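GAF domain/HD domain protein (Geobacter sulfurreducens, PDB 3EEA) is of unknown function, its GAF domain, the part crystallised here, probably serving as a sensory module for an HD-type domain that may have phosphatase activity. Local coordinates at the interface of chains A and B. Sequence-based numbering; all coordinates share one arbitrary frame. Chains: chain A/B, GAF domain/HD domain protein.

The interface of chains A and B. Residues chain A 152-153, 156-157; chain B 153, 156, 160-161.
The C-terminal helices of two GAF domains, residues 137-158 in chain A and 137-160 in chain B, meet near their ends, where A:His156 and B:His156, copies of one residue, come together. The two imidazoles slide past one another in opposite directions, and their ND1 atoms share a hydrogen bond of 3.1 Å, 155° at the hydrogen. The coordinates do not decide which ring donates; the two rings probably differ in protonation at ND1. Each ring also has the partner's CB at its edge, in plane. Beyond this bond the symmetry breaks down. A:His156, with CG anti to its carbonyl carbon (chi1 -68°), lies between B:His156, B:Phe160 at the end of the chain B helix and B:Asp161 just beyond it. B:Phe160 lays its CB over one face of the imidazole, 3.9 Å from the ring centroid, and its phenyl ring meets the imidazole edge-to-face, CD2 lying 3.6 Å from ND1 of A:His156. The opposite face lies beneath the backbone O of A:Leu152, one helical turn earlier. At the far edge, NE2 of A:His156 makes a weak hydrogen bond of 3.3 Å to the carboxylate OD1 of B:Asp161, while OD2 sits in the ring plane beside CE1. The nearby carboxylate may favour a proton on NE2; if the ring is neutral, ND1 would then be the acceptor in the bond between the histidines. Methyl CD1 of A:Leu152 touches OD2 of B:Asp161 at 3.8 Å. The B:His156 ring meets apolar groups of chain A: CG1 of A:Val153, anti to its backbone N (chi1 175°), sits over one imidazole face, toward its rim, 3.9 Å from the centroid, and CE of A:Met157 approaches NE2. The CG2 methyls of A:Val153 and B:Val153 extend the packing along the helices. This patch joins the C-terminal ends of the paired helices and may help hold a GAF dimer together, although the structure alone does not establish that dimer as the biological one.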
ATOM      1  N   LEU A 152      -8.870  -7.310   0.690  1.00 12.04           N
ATOM      2  CA  LEU A 152      -8.835  -8.262   1.788  1.00 13.73           C
ATOM      3  C   LEU A 152      -9.283  -7.609   3.115  1.00 13.20           C
ATOM      4  O   LEU A 152     -10.107  -8.160   3.910  1.00 12.85           O
ATOM      5  CB  LEU A 152      -7.411  -8.782   1.912  1.00 15.24           C
ATOM      6  CG  LEU A 152      -7.067  -9.703   3.039  1.00 21.39           C
ATOM      7  CD1 LEU A 152      -7.995 -10.926   2.994  1.00 26.13           C
ATOM      8  CD2 LEU A 152      -5.544 -10.115   2.756  1.00 25.58           C
ATOM      9  N   VAL A 153      -8.776  -6.409   3.324  1.00 12.19           N
ATOM     10  CA  VAL A 153      -9.140  -5.607   4.493  1.00 11.95           C
ATOM     11  C   VAL A 153     -10.643  -5.320   4.505  1.00 12.57           C
ATOM     12  O   VAL A 153     -11.311  -5.514   5.552  1.00 12.93           O
ATOM     13  CB  VAL A 153      -8.355  -4.276   4.568  1.00 11.72           C
ATOM     14  CG1 VAL A 153      -8.889  -3.406   5.762  1.00 10.56           C
ATOM     15  CG2 VAL A 153      -6.823  -4.533   4.815  1.00 14.41           C
ATOM     16  N   HIS A 156     -12.760  -8.366   5.312  1.00 17.99           N
ATOM     17  CA  HIS A 156     -12.792  -8.586   6.778  1.00 17.94           C
ATOM     18  C   HIS A 156     -13.795  -7.645   7.464  1.00 18.69           C
ATOM     19  O   HIS A 156     -14.563  -8.076   8.363  1.00 21.59           O
ATOM     20  CB  HIS A 156     -11.424  -8.436   7.461  1.00 17.32           C
ATOM     21  CG  HIS A 156     -10.428  -9.485   7.107  1.00 19.32           C
ATOM     22  ND1 HIS A 156      -9.068  -9.286   7.232  1.00 21.34           N
ATOM     23  CD2 HIS A 156     -10.582 -10.730   6.593  1.00 20.41           C
ATOM     24  CE1 HIS A 156      -8.428 -10.371   6.824  1.00 24.36           C
ATOM     25  NE2 HIS A 156      -9.324 -11.262   6.428  1.00 21.55           N
ATOM     26  N   MET A 157     -13.794  -6.374   7.071  1.00 17.59           N
ATOM     27  CA  MET A 157     -14.709  -5.372   7.655  1.00 18.63           C
ATOM     28  C   MET A 157     -16.210  -5.609   7.300  1.00 20.64           C
ATOM     29  O   MET A 157     -17.088  -5.402   8.142  1.00 19.30           O
ATOM     30  CB  MET A 157     -14.320  -3.983   7.186  1.00 16.89           C
ATOM     31  CG  MET A 157     -12.949  -3.507   7.637  1.00 17.27           C
ATOM     32  SD  MET A 157     -12.479  -1.793   7.163  1.00 10.06           S
ATOM     33  CE  MET A 157     -11.009  -1.529   8.194  1.00 18.93           C
TER
ATOM     34  N   VAL B 153      -2.612  -3.871   6.556  1.00 15.63           N
ATOM     35  CA  VAL B 153      -2.848  -5.155   5.863  1.00 15.54           C
ATOM     36  C   VAL B 153      -2.240  -6.301   6.633  1.00 14.28           C
ATOM     37  O   VAL B 153      -2.871  -7.337   6.843  1.00 13.68           O
ATOM     38  CB  VAL B 153      -2.363  -5.151   4.408  1.00 15.74           C
ATOM     39  CG1 VAL B 153      -2.942  -6.386   3.675  1.00 19.44           C
ATOM     40  CG2 VAL B 153      -2.830  -3.892   3.755  1.00 19.56           C
ATOM     41  N   HIS B 156      -4.259  -7.138   9.725  1.00 17.18           N
ATOM     42  CA  HIS B 156      -5.454  -7.890   9.377  1.00 17.44           C
ATOM     43  C   HIS B 156      -5.103  -9.363   9.090  1.00 17.08           C
ATOM     44  O   HIS B 156      -5.793 -10.265   9.520  1.00 17.03           O
ATOM     45  CB  HIS B 156      -6.222  -7.234   8.192  1.00 17.19           C
ATOM     46  CG  HIS B 156      -7.232  -6.220   8.608  1.00 17.25           C
ATOM     47  ND1 HIS B 156      -8.579  -6.461   8.517  1.00 20.22           N
ATOM     48  CD2 HIS B 156      -7.105  -4.977   9.135  1.00 20.38           C
ATOM     49  CE1 HIS B 156      -9.246  -5.423   8.984  1.00 18.88           C
ATOM     50  NE2 HIS B 156      -8.378  -4.504   9.360  1.00 16.36           N
ATOM     51  N   PHE B 160      -6.647 -12.330  11.344  1.00 22.45           N
ATOM     52  CA  PHE B 160      -7.813 -13.030  10.826  1.00 22.58           C
ATOM     53  C   PHE B 160      -7.503 -14.166   9.864  1.00 23.07           C
ATOM     54  O   PHE B 160      -8.394 -14.995   9.591  1.00 22.27           O
ATOM     55  CB  PHE B 160      -8.762 -12.039  10.148  1.00 22.88           C
ATOM     56  CG  PHE B 160      -9.203 -10.927  11.043  1.00 24.51           C
ATOM     57  CD1 PHE B 160      -9.961 -11.185  12.179  1.00 28.08           C
ATOM     58  CD2 PHE B 160      -8.853  -9.642  10.782  1.00 26.01           C
ATOM     59  CE1 PHE B 160     -10.383 -10.155  12.986  1.00 27.28           C
ATOM     60  CE2 PHE B 160      -9.228  -8.608  11.601  1.00 28.16           C
ATOM     61  CZ  PHE B 160     -10.013  -8.873  12.715  1.00 30.67           C
ATOM     62  N   ASP B 161      -6.274 -14.226   9.338  1.00 23.57           N
ATOM     63  CA  ASP B 161      -5.920 -15.220   8.309  1.00 24.95           C
ATOM     64  C   ASP B 161      -4.904 -16.254   8.747  1.00 26.33           C
ATOM     65  O   ASP B 161      -5.064 -17.440   8.433  1.00 27.55           O
ATOM     66  CB  ASP B 161      -5.417 -14.522   7.053  1.00 24.95           C
ATOM     67  CG  ASP B 161      -6.512 -13.716   6.349  1.00 27.58           C
ATOM     68  OD1 ASP B 161      -7.690 -14.159   6.289  1.00 33.26           O
ATOM     69  OD2 ASP B 161      -6.182 -12.623   5.848  1.00 34.09           O
TER